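Local structure of NADH:ubiquinone oxidoreductase, Na translocating, C subunit (Parabacteroides distasonis, 3LWX) at residues R17-R22 with G113-H118; M87-A92 with G100-D105; G93-L98 with G120-L125. The protein is the C subunit of a sodium-translocating, membrane-bound oxidoreductase complex, crystallised as a fragment that carries an FMN-binding domain. One frame throughout, in Å; residues are numbered along the deposited sequence.

Interaction 1. Residues R17-R22 with G113-H118; sequences RQQILR and GADFSH
A side-on salt bridge between Arg-22, near the C-terminal end of helix 4-23, and Asp-115 on strand 111-118 joins the N-terminal helix to an outermost strand of the six-stranded antiparallel sheet. Two nitrogens of the guanidinium grip the carboxylate, one to each oxygen. NE of Arg-22 donates to OD1 of Asp-115 at 2.8 Å in a nearly straight bond (171°), with OD1 lying in the guanidinium plane, whereas NH2 of Arg-22 reaches OD2 of Asp-115 at 3.2 Å along a more bent path. The two planes are turned 59° apart, and NE comes in from above the carboxylate plane instead of within it. A bend at chi3 (-65°) puts NE back against the aspartate. CB and CG of Gln-19 also pass OD2 of Asp-115, each at 3.6 Å, their chain crossing the aspartate at about a right angle. A water bridges three side chains: it donates to OE1 of Gln-19 and to OD2 of Asp-115, and accepts from OG of Ser-117 at 2.7 Å. OD2 is therefore held by both the arginine and the water. The amide nitrogen NE2 of Gln-19 turns back to Asp-15 one helical turn earlier. On the neighbouring strand 97-104, Tyr-101 lies against Gln-19 and Ile-20, while the opposite side of strand 111-118 sends Phe-116 towards Phe-134 and Phe-138.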
loop_
_atom_site.group_PDB
_atom_site.type_symbol
_atom_site.label_atom_id
_atom_site.label_comp_id
_atom_site.label_asym_id
_atom_site.label_seq_id
_atom_site.Cartn_x
_atom_site.Cartn_y
_atom_site.Cartn_z
ATOM N N ARG A 17 -4.221 -10.035 -4.827
ATOM C CA ARG A 17 -3.780 -9.599 -6.154
ATOM C C ARG A 17 -4.568 -8.390 -6.624
ATOM O O ARG A 17 -3.991 -7.443 -7.155
ATOM C CB ARG A 17 -3.932 -10.708 -7.194
ATOM C CG ARG A 17 -3.017 -11.898 -6.999
ATOM C CD ARG A 17 -3.134 -12.877 -8.159
ATOM N NE ARG A 17 -2.273 -14.048 -7.952
ATOM C CZ ARG A 17 -2.673 -15.241 -7.497
ATOM N NH1 ARG A 17 -3.949 -15.498 -7.236
ATOM N NH2 ARG A 17 -1.783 -16.208 -7.323
ATOM N N GLN A 18 -5.892 -8.412 -6.418
ATOM C CA GLN A 18 -6.737 -7.270 -6.792
ATOM C C GLN A 18 -6.327 -5.994 -6.055
ATOM O O GLN A 18 -6.319 -4.919 -6.651
ATOM C CB GLN A 18 -8.221 -7.550 -6.548
ATOM C CG GLN A 18 -8.853 -8.526 -7.483
ATOM C CD GLN A 18 -10.266 -8.833 -7.035
ATOM O OE1 GLN A 18 -10.474 -9.468 -6.015
ATOM N NE2 GLN A 18 -11.238 -8.346 -7.772
ATOM N N GLN A 19 -6.023 -6.109 -4.759
ATOM C CA GLN A 19 -5.603 -4.955 -3.960
ATOM C C GLN A 19 -4.296 -4.360 -4.497
ATOM O O GLN A 19 -4.152 -3.146 -4.655
ATOM C CB GLN A 19 -5.426 -5.362 -2.508
ATOM C CG GLN A 19 -6.718 -5.746 -1.808
ATOM C CD GLN A 19 -6.452 -6.421 -0.481
ATOM O OE1 GLN A 19 -5.673 -5.939 0.338
ATOM N NE2 GLN A 19 -7.101 -7.559 -0.264
ATOM N N ILE A 20 -3.314 -5.222 -4.736
ATOM C CA ILE A 20 -2.036 -4.807 -5.285
ATOM C C ILE A 20 -2.255 -4.144 -6.652
ATOM O O ILE A 20 -1.692 -3.073 -6.927
ATOM C CB ILE A 20 -1.083 -6.017 -5.349
ATOM C CG1 ILE A 20 -0.687 -6.423 -3.925
ATOM C CG2 ILE A 20 0.154 -5.682 -6.182
ATOM C CD1 ILE A 20 0.074 -7.733 -3.830
ATOM N N LEU A 21 -3.055 -4.778 -7.502
ATOM C CA LEU A 21 -3.343 -4.186 -8.804
ATOM C C LEU A 21 -4.031 -2.816 -8.684
ATOM O O LEU A 21 -3.696 -1.886 -9.433
ATOM C CB LEU A 21 -4.166 -5.153 -9.658
ATOM C CG LEU A 21 -3.383 -6.355 -10.180
ATOM C CD1 LEU A 21 -4.349 -7.408 -10.713
ATOM C CD2 LEU A 21 -2.364 -5.940 -11.230
ATOM N N ARG A 22 -4.971 -2.673 -7.755
ATOM C CA ARG A 22 -5.628 -1.369 -7.595
ATOM C C ARG A 22 -4.623 -0.287 -7.229
ATOM O O ARG A 22 -4.802 0.866 -7.618
ATOM C CB ARG A 22 -6.770 -1.408 -6.575
ATOM C CG ARG A 22 -7.990 -2.178 -7.061
ATOM C CD ARG A 22 -9.200 -1.930 -6.187
ATOM N NE ARG A 22 -9.064 -2.422 -4.818
ATOM C CZ ARG A 22 -9.457 -3.608 -4.372
ATOM N NH1 ARG A 22 -9.984 -4.526 -5.172
ATOM N NH2 ARG A 22 -9.284 -3.887 -3.082
ATOM N N GLY A 113 -0.222 5.247 -7.190
ATOM C CA GLY A 113 -1.569 4.816 -6.820
ATOM C C GLY A 113 -1.563 4.265 -5.416
ATOM O O GLY A 113 -0.514 4.108 -4.801
ATOM N N ALA A 114 -2.751 3.919 -4.922
ATOM C CA ALA A 114 -2.922 3.464 -3.557
ATOM C C ALA A 114 -4.220 2.685 -3.426
ATOM O O ALA A 114 -5.163 2.905 -4.195
ATOM C CB ALA A 114 -2.950 4.664 -2.615
ATOM N N ASP A 115 -4.261 1.810 -2.427
ATOM C CA ASP A 115 -5.459 1.046 -2.081
ATOM C C ASP A 115 -5.452 0.852 -0.576
ATOM O O ASP A 115 -4.416 0.483 -0.018
ATOM C CB ASP A 115 -5.472 -0.324 -2.761
ATOM C CG ASP A 115 -6.805 -1.035 -2.620
ATOM O OD1 ASP A 115 -7.788 -0.487 -3.165
ATOM O OD2 ASP A 115 -6.861 -2.119 -2.003
ATOM N N PHE A 116 -6.604 1.050 0.066
ATOM C CA PHE A 116 -6.714 0.879 1.507
ATOM C C PHE A 116 -7.856 -0.069 1.834
ATOM O O PHE A 116 -8.933 0.022 1.236
ATOM C CB PHE A 116 -6.929 2.228 2.215
ATOM C CG PHE A 116 -5.852 3.239 1.917
ATOM C CD1 PHE A 116 -4.631 3.192 2.561
ATOM C CD2 PHE A 116 -6.046 4.219 0.972
ATOM C CE1 PHE A 116 -3.634 4.104 2.275
ATOM C CE2 PHE A 116 -5.044 5.126 0.678
ATOM C CZ PHE A 116 -3.852 5.064 1.330
ATOM N N SER A 117 -7.624 -0.878 2.860
ATOM C CA SER A 117 -8.562 -1.874 3.317
ATOM C C SER A 117 -8.692 -1.837 4.835
ATOM O O SER A 117 -7.873 -1.256 5.545
ATOM C CB SER A 117 -8.117 -3.270 2.895
ATOM O OG SER A 117 -8.136 -3.416 1.487
ATOM N N HIS A 118 -9.723 -2.505 5.336
ATOM C CA HIS A 118 -9.983 -2.529 6.766
ATOM C C HIS A 118 -10.833 -3.731 7.126
ATOM O O HIS A 118 -11.550 -4.297 6.298
ATOM C CB HIS A 118 -10.706 -1.254 7.205
ATOM C CG HIS A 118 -12.022 -1.083 6.529
ATOM N ND1 HIS A 118 -13.201 -1.553 7.068
ATOM C CD2 HIS A 118 -12.322 -0.611 5.292
ATOM C CE1 HIS A 118 -14.174 -1.334 6.203
ATOM N NE2 HIS A 118 -13.670 -0.773 5.114
HETATM O O HOH W 1 -5.744 -3.096 0.330
HETATM O O HOH W 2 -4.783 3.769 -7.135
#

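Interaction 2. Residues M87-A92 with G100-D105; sequences MALHGA and GYISVD
Leu-89 lies over the backbone of Gly-100 on one face of the sheet, its CB 3.5 Å from Gly-100 O. Leu-89 has CG anti to its carbonyl carbon (chi1 -51°), which lays CG over the same backbone, and CD1 also rests there, near the Gly-100 carbonyl carbon. Gly-100 has no side chain on this face, and its backbone angles themselves call for glycine. In the modelled conformer of Ile-102, one of two, CG2 comes within 4.0 Å of CD2 of Leu-89. On the same face the selenomethionine Met-87 bends at chi3 (-76°), bringing CE over Val-104, two residues beyond its paired Ile-102. CE of Met-87 sits 3.8 Å from CG1 of Val-104 and almost as near to CG2, so the terminal methyl touches both branches. The other face carries Ala-88 and Tyr-101, a non-hydrogen-bonded pair. There the ring of Tyr-101 approaches the alanine obliquely, CE1 lying 3.8 Å from CB of Ala-88.

The backbones hold this register through two hydrogen-bonded pairs, Met-87 with Ile-102 and Leu-89 with Gly-100. The Met-87 N to Ile-102 O bond measures 2.9 Å, and its return bond, from Ile-102 N to Met-87 O, 3.0 Å. The Leu-89/Gly-100 pair, nearer the turn, is less regular: Gly-100 N reaches Leu-89 O at 3.2 Å in a more bent bond (139°), and a water donates to both Leu-89 O and Gly-100 O.

Helix 174-196 packs on the Leu-89 face through Met-183 and Leu-184, and helix 4-23 lies against Tyr-101 on the other. The arrangement is that of a twisted antiparallel beta hairpin, strands 82-92 and 97-104, sandwiched between helices at the centre of the fold.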
loop_
_atom_site.group_PDB
_atom_site.type_symbol
_atom_site.label_atom_id
_atom_site.label_comp_id
_atom_site.label_asym_id
_atom_site.label_seq_id
_atom_site.Cartn_x
_atom_site.Cartn_y
_atom_site.Cartn_z
HETATM N N MSE A 87 4.470 -1.155 -2.172
HETATM C CA MSE A 87 4.802 -1.395 -0.785
HETATM C C MSE A 87 3.537 -1.685 0.002
HETATM O O MSE A 87 2.459 -1.197 -0.333
HETATM C CB MSE A 87 5.523 -0.163 -0.232
HETATM C CG MSE A 87 6.866 0.059 -0.887
HETATM SE SE MSE A 87 7.748 1.684 -0.464
HETATM C CE MSE A 87 6.698 2.861 -1.572
ATOM N N ALA A 88 3.690 -2.520 1.021
ATOM C CA ALA A 88 2.579 -2.994 1.836
ATOM C C ALA A 88 2.442 -2.188 3.123
ATOM O O ALA A 88 3.426 -1.944 3.831
ATOM C CB ALA A 88 2.748 -4.470 2.144
ATOM N N LEU A 89 1.210 -1.832 3.440
ATOM C CA LEU A 89 0.847 -1.052 4.596
ATOM C C LEU A 89 0.065 -1.879 5.608
ATOM O O LEU A 89 -0.709 -2.775 5.252
ATOM C CB LEU A 89 -0.056 0.101 4.176
ATOM C CG LEU A 89 0.460 0.956 3.017
ATOM C CD1 LEU A 89 -0.601 1.970 2.630
ATOM C CD2 LEU A 89 1.776 1.625 3.366
ATOM N N HIS A 90 0.235 -1.547 6.885
ATOM C CA HIS A 90 -0.538 -2.178 7.956
ATOM C C HIS A 90 -0.669 -1.176 9.090
ATOM O O HIS A 90 0.223 -0.386 9.328
ATOM C CB HIS A 90 0.093 -3.493 8.448
ATOM C CG HIS A 90 1.391 -3.311 9.170
ATOM N ND1 HIS A 90 1.491 -3.303 10.547
ATOM C CD2 HIS A 90 2.639 -3.086 8.699
ATOM C CE1 HIS A 90 2.750 -3.096 10.890
ATOM N NE2 HIS A 90 3.464 -2.958 9.788
ATOM N N GLY A 91 -1.800 -1.205 9.783
ATOM C CA GLY A 91 -2.030 -0.246 10.857
ATOM C C GLY A 91 -3.340 -0.497 11.565
ATOM O O GLY A 91 -3.869 -1.606 11.548
ATOM N N ALA A 92 -3.851 0.564 12.190
ATOM C CA ALA A 92 -4.971 0.465 13.110
ATOM C C ALA A 92 -6.000 1.538 12.860
ATOM O O ALA A 92 -5.652 2.692 12.667
ATOM C CB ALA A 92 -4.434 0.585 14.556
ATOM N N GLY A 100 -3.184 -1.997 3.365
ATOM C CA GLY A 100 -3.262 -1.427 2.051
ATOM C C GLY A 100 -1.964 -1.593 1.300
ATOM O O GLY A 100 -1.047 -2.287 1.758
ATOM N N TYR A 101 -1.914 -0.959 0.145
ATOM C CA TYR A 101 -0.731 -0.952 -0.712
ATOM C C TYR A 101 -0.586 0.433 -1.313
ATOM O O TYR A 101 -1.588 1.090 -1.614
ATOM C CB TYR A 101 -0.845 -1.998 -1.844
ATOM C CG TYR A 101 -0.956 -3.381 -1.281
ATOM C CD1 TYR A 101 0.178 -4.115 -0.957
ATOM C CD2 TYR A 101 -2.200 -3.921 -0.971
ATOM C CE1 TYR A 101 0.070 -5.360 -0.351
ATOM C CE2 TYR A 101 -2.317 -5.173 -0.380
ATOM C CZ TYR A 101 -1.174 -5.880 -0.049
ATOM O OH TYR A 101 -1.252 -7.104 0.567
ATOM N N ILE A 102 0.649 0.858 -1.515
ATOM C CA ILE A 102 0.901 2.126 -2.167
ATOM C C ILE A 102 2.067 1.938 -3.126
ATOM O O ILE A 102 3.038 1.249 -2.801
ATOM C CB ILE A 102 1.111 3.249 -1.131
ATOM C CG1 ILE A 102 1.085 4.634 -1.776
ATOM C CG2 ILE A 102 2.384 3.039 -0.361
ATOM C CD1 ILE A 102 0.971 5.725 -0.739
ATOM N N SER A 103 1.933 2.511 -4.317
ATOM C CA SER A 103 2.974 2.376 -5.320
ATOM C C SER A 103 3.602 3.731 -5.601
ATOM O O SER A 103 2.936 4.772 -5.532
ATOM C CB SER A 103 2.433 1.767 -6.626
ATOM O OG SER A 103 1.558 2.650 -7.294
ATOM N N VAL A 104 4.884 3.698 -5.951
ATOM C CA VAL A 104 5.602 4.876 -6.369
ATOM C C VAL A 104 6.215 4.671 -7.755
ATOM O O VAL A 104 6.469 3.544 -8.201
ATOM C CB VAL A 104 6.706 5.304 -5.359
ATOM C CG1 VAL A 104 6.089 5.745 -4.031
ATOM C CG2 VAL A 104 7.736 4.199 -5.121
ATOM N N ASP A 105 6.432 5.802 -8.408
ATOM C CA ASP A 105 7.094 5.882 -9.689
ATOM C C ASP A 105 8.565 5.474 -9.570
ATOM O O ASP A 105 9.082 5.201 -8.487
ATOM C CB ASP A 105 7.002 7.306 -10.217
ATOM C CG ASP A 105 5.591 7.720 -10.618
ATOM O OD1 ASP A 105 4.749 6.851 -10.929
ATOM O OD2 ASP A 105 5.341 8.943 -10.651
HETATM O O HOH W 3 -0.830 -4.763 3.288
#

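Interaction 3. Residues G93-L98 with G120-L125; sequences GLWGPL and GETPGL
The carboxylate of Glu-121 and the indole of Trp-95 are the flat groups of this contact. Over one face of the indole lies CG of the preceding Leu-94, offset toward the rim. Obliquely to the ring, OG1 of Thr-122 is 3.6 Å from CD1 of Trp-95; Gly-120 O is nearer to CB of Trp-95, at 3.5 Å. The carboxylate oxygens take backbone N-H groups of the turn 93-96, the connection of the beta hairpin 82-92/97-104; this turn and the loop after strand 111-118 both belong to the FMN-binding domain family region. OE1 of Glu-121 accepts from Leu-94 N at 2.9 Å, on its syn side but 25° out of the carboxylate plane. OE2 of Glu-121 uses its syn lone pair for Trp-95 N, also at 2.9 Å, and takes a weak bond from Gly-96 N, the third amide on the carboxylate. Consecutive amides thus share one acid, which probably favours its ionised form.

A bend at chi2 (-59°) folds the glutamate chain back after CG, and CG of Glu-121 itself lies 3.8 Å from CD2 of Leu-98, the two side chains crossing at about a right angle. The turn is closed on its own side by Gly-93 N bonding to Gly-96 O. Thr-176, at the start of helix 174-196, hydrogen-bonds to OE1, which ties the helix to the same acid. Between the segments a water donates to Pro-97 O and to OE2 of Glu-121, and accepts from Gly-120 N at 2.8 Å.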
loop_
_atom_site.group_PDB
_atom_site.type_symbol
_atom_site.label_atom_id
_atom_site.label_comp_id
_atom_site.label_asym_id
_atom_site.label_seq_id
_atom_site.Cartn_x
_atom_site.Cartn_y
_atom_site.Cartn_z
ATOM N N GLY A 93 -7.265 1.135 12.896
ATOM C CA GLY A 93 -8.376 2.046 12.739
ATOM C C GLY A 93 -9.148 2.203 14.033
ATOM O O GLY A 93 -8.651 1.909 15.120
ATOM N N LEU A 94 -10.383 2.661 13.906
ATOM C CA LEU A 94 -11.226 2.856 15.068
ATOM C C LEU A 94 -11.710 1.540 15.666
ATOM O O LEU A 94 -11.718 1.371 16.891
ATOM C CB LEU A 94 -12.429 3.734 14.699
ATOM C CG LEU A 94 -13.475 3.945 15.796
ATOM C CD1 LEU A 94 -12.870 4.466 17.095
ATOM C CD2 LEU A 94 -14.547 4.896 15.267
ATOM N N TRP A 95 -12.108 0.610 14.806
ATOM C CA TRP A 95 -12.742 -0.634 15.252
ATOM C C TRP A 95 -11.962 -1.893 14.936
ATOM O O TRP A 95 -12.361 -2.982 15.346
ATOM C CB TRP A 95 -14.153 -0.760 14.663
ATOM C CG TRP A 95 -15.078 0.359 15.030
ATOM C CD1 TRP A 95 -15.594 1.297 14.187
ATOM C CD2 TRP A 95 -15.618 0.652 16.333
ATOM N NE1 TRP A 95 -16.437 2.141 14.867
ATOM C CE2 TRP A 95 -16.469 1.767 16.183
ATOM C CE3 TRP A 95 -15.504 0.053 17.593
ATOM C CZ2 TRP A 95 -17.176 2.319 17.251
ATOM C CZ3 TRP A 95 -16.221 0.606 18.660
ATOM C CH2 TRP A 95 -17.032 1.734 18.475
ATOM N N GLY A 96 -10.853 -1.764 14.229
ATOM C CA GLY A 96 -10.054 -2.919 13.897
ATOM C C GLY A 96 -8.893 -2.509 13.026
ATOM O O GLY A 96 -8.669 -1.333 12.787
ATOM N N PRO A 97 -8.126 -3.492 12.554
ATOM C CA PRO A 97 -6.968 -3.244 11.708
ATOM C C PRO A 97 -7.274 -2.584 10.375
ATOM O O PRO A 97 -8.392 -2.708 9.854
ATOM C CB PRO A 97 -6.455 -4.664 11.430
ATOM C CG PRO A 97 -6.768 -5.387 12.704
ATOM C CD PRO A 97 -8.127 -4.873 13.074
ATOM N N LEU A 98 -6.259 -1.914 9.840
ATOM C CA LEU A 98 -6.228 -1.357 8.511
ATOM C C LEU A 98 -5.050 -1.987 7.776
ATOM O O LEU A 98 -4.089 -2.435 8.397
ATOM C CB LEU A 98 -6.010 0.155 8.503
ATOM C CG LEU A 98 -6.917 1.002 9.380
ATOM C CD1 LEU A 98 -6.522 2.488 9.274
ATOM C CD2 LEU A 98 -8.406 0.779 9.055
ATOM N N GLY A 120 -13.142 -3.761 9.916
ATOM C CA GLY A 120 -14.454 -3.451 10.464
ATOM C C GLY A 120 -14.787 -1.996 10.651
ATOM O O GLY A 120 -15.536 -1.650 11.570
ATOM N N GLU A 121 -14.256 -1.140 9.778
ATOM C CA GLU A 121 -14.609 0.281 9.857
ATOM C C GLU A 121 -16.045 0.505 9.370
ATOM O O GLU A 121 -16.620 -0.319 8.663
ATOM C CB GLU A 121 -13.598 1.167 9.133
ATOM C CG GLU A 121 -12.153 1.006 9.644
ATOM C CD GLU A 121 -12.002 1.320 11.116
ATOM O OE1 GLU A 121 -11.996 2.525 11.470
ATOM O OE2 GLU A 121 -11.844 0.366 11.918
ATOM N N THR A 122 -16.606 1.636 9.753
ATOM C CA THR A 122 -18.039 1.878 9.577
ATOM C C THR A 122 -18.412 2.412 8.202
ATOM O O THR A 122 -17.872 3.416 7.770
ATOM C CB THR A 122 -18.526 2.850 10.664
ATOM O OG1 THR A 122 -18.231 2.261 11.922
ATOM C CG2 THR A 122 -20.004 3.172 10.562
ATOM N N PRO A 123 -19.377 1.753 7.532
ATOM C CA PRO A 123 -19.891 2.263 6.247
ATOM C C PRO A 123 -20.280 3.730 6.331
ATOM O O PRO A 123 -20.989 4.150 7.263
ATOM C CB PRO A 123 -21.110 1.379 5.981
ATOM C CG PRO A 123 -20.747 0.091 6.611
ATOM C CD PRO A 123 -20.031 0.480 7.890
ATOM N N GLY A 124 -19.795 4.503 5.366
ATOM C CA GLY A 124 -20.089 5.923 5.306
ATOM C C GLY A 124 -19.185 6.817 6.129
ATOM O O GLY A 124 -19.240 8.036 5.969
ATOM N N LEU A 125 -18.363 6.207 6.991
ATOM C CA LEU A 125 -17.454 6.935 7.867
ATOM C C LEU A 125 -16.063 6.353 7.631
ATOM O O LEU A 125 -15.535 6.494 6.529
ATOM C CB LEU A 125 -17.927 6.874 9.333
ATOM C CG LEU A 125 -19.330 7.441 9.567
ATOM C CD1 LEU A 125 -19.751 7.176 10.996
ATOM C CD2 LEU A 125 -19.355 8.920 9.283
HETATM O O HOH W 4 -11.086 -2.057 10.865
#

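Overall arrangement
All three contacts draw on the six-stranded antiparallel sheet, and strand 97-104 connects them: it supplies one side of interaction 2, its first residues belong to interaction 3, and it lies beside strand 111-118 of interaction 1. Interaction 2, about 2 Å from the centre of the chain, is 8 Å from interaction 1 and 17 Å from interaction 3 (centre to centre), while interactions 1 and 3 are 16 Å apart. Along the chain, interaction 2 falls between the two segments of interaction 1, and interaction 3 alternates with both. The N-terminal helix and the loops at one end of the sheet thus both meet it at strands 97-104 and 111-118.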